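PDB 3HG9: PilM from Pseudomonas aeruginosa, which is of unknown function but probably takes part in the formation of a conjugative pilus encoded on a plasmid. Local coordinates for residues V12-L15 / A16-L20. Residues are numbered along the deposited sequence; the frame is centred on the assembly and turned at random.
Sequences VDTL and ARSLL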
# COMPACT_ATOMS: atom_id res chain seq x y z
N VAL B 12 -4.47 -3.03 -22.22
CA VAL B 12 -4.64 -2.01 -21.17
C VAL B 12 -3.69 -2.27 -20.03
O VAL B 12 -3.52 -1.45 -19.13
CB VAL B 12 -6.11 -1.93 -20.63
CG1 VAL B 12 -7.05 -1.71 -21.79
CG2 VAL B 12 -6.54 -3.18 -19.82
N ASP B 13 -3.07 -3.44 -20.12
CA ASP B 13 -2.07 -3.93 -19.20
C ASP B 13 -0.73 -3.18 -19.42
O ASP B 13 0.08 -2.98 -18.47
CB ASP B 13 -1.99 -5.43 -19.42
CG ASP B 13 -3.41 -6.06 -19.61
OD1 ASP B 13 -4.17 -6.14 -18.60
OD2 ASP B 13 -3.78 -6.44 -20.78
N THR B 14 -0.51 -2.77 -20.67
CA THR B 14 0.57 -1.88 -21.01
C THR B 14 0.22 -0.51 -20.42
O THR B 14 0.99 0.15 -19.74
CB THR B 14 0.60 -1.75 -22.54
OG1 THR B 14 1.36 -2.82 -23.12
CG2 THR B 14 1.21 -0.39 -23.00
N LEU B 15 -0.98 -0.06 -20.65
CA LEU B 15 -1.37 1.17 -20.06
C LEU B 15 -1.30 1.23 -18.50
O LEU B 15 -0.96 2.28 -17.92
CB LEU B 15 -2.77 1.46 -20.55
CG LEU B 15 -3.23 2.84 -20.12
CD1 LEU B 15 -2.30 3.88 -20.72
CD2 LEU B 15 -4.72 3.10 -20.51
N ALA B 16 -1.68 0.13 -17.83
CA ALA B 16 -1.66 0.07 -16.37
C ALA B 16 -0.22 0.13 -15.87
O ALA B 16 0.08 0.89 -14.96
CB ALA B 16 -2.33 -1.24 -15.89
N ARG B 17 0.64 -0.68 -16.47
CA ARG B 17 2.09 -0.59 -16.36
C ARG B 17 2.71 0.85 -16.56
O ARG B 17 3.54 1.29 -15.73
CB ARG B 17 2.73 -1.65 -17.30
CG ARG B 17 2.91 -3.07 -16.63
CD ARG B 17 3.72 -4.04 -17.53
NE ARG B 17 4.72 -4.92 -16.87
CZ ARG B 17 4.47 -6.11 -16.31
NH1 ARG B 17 3.24 -6.62 -16.31
NH2 ARG B 17 5.45 -6.82 -15.72
N SER B 18 2.30 1.58 -17.59
CA SER B 18 2.74 2.98 -17.77
C SER B 18 2.26 3.87 -16.59
O SER B 18 3.04 4.61 -15.97
CB SER B 18 2.19 3.55 -19.10
OG SER B 18 2.49 2.66 -20.19
N LEU B 19 0.97 3.77 -16.27
CA LEU B 19 0.52 4.39 -15.07
C LEU B 19 1.49 4.09 -13.88
O LEU B 19 2.00 5.01 -13.22
CB LEU B 19 -0.90 3.93 -14.77
CG LEU B 19 -1.49 4.74 -13.61
CD1 LEU B 19 -2.99 4.96 -13.90
CD2 LEU B 19 -1.36 4.06 -12.24
N LEU B 20 1.75 2.81 -13.61
CA LEU B 20 2.51 2.46 -12.38
C LEU B 20 3.88 3.09 -12.46
O LEU B 20 4.44 3.66 -11.47
CB LEU B 20 2.64 0.94 -12.22
CG LEU B 20 1.26 0.55 -11.86
CD1 LEU B 20 1.11 -0.93 -11.64
CD2 LEU B 20 0.79 1.41 -10.63
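Ser18 turns its hydroxyl back onto the carbonyl oxygen of Thr14, four residues earlier in the same helix, with OG 3.0 Å from O. The same oxygen takes the backbone N-H of Ser18, whose N lies 2.9 Å from Thr14 O. Two donors of one residue thus hold a single carbonyl: N arrives nearly head-on, at a C=O...N angle of 165°, whereas OG comes in well above the carbonyl plane. What brings the hydroxyl there is chi1 of -51°, which sets OG beside the backbone N and anti to the carbonyl carbon. The second bond occupies the Ser18 hydroxyl within its own helix and fixes the rotation of a short side chain. Serines within helices commonly bond back in this way to the carbonyl one turn earlier, sharing that acceptor with the backbone N-H.

The surrounding i to i+4 backbone bonds are alpha-helical, least ideal at the start. Ala16 N reaches Val12 O at 2.8 Å, though with a bent N-H...O angle of 142°, in the first turn. Leu19 N meets Leu15 O at 2.9 Å in an almost straight bond. Asp13 O is approached by Arg17 N at 3.1 Å, and the aliphatic base of Arg17 covers the same oxygen, with CB at 3.2 Å. Beyond that base the arginine chain bends at chi3. A bound nickel ion lies about 8 Å from the Arg17 side chain, too far for coordination.

These two turns open helix 12-31, and its faces meet different surroundings. Asp13 and Ala16 rest on Ala80 of helix 77-83, with Ala16 also touching Val81 and Leu15 touching Leu77. Ser18 packs against Phe51 in a loop, and Leu19 reaches Ala121 of the second subunit, on its strand 119-123, joining the helix to the dimer interface.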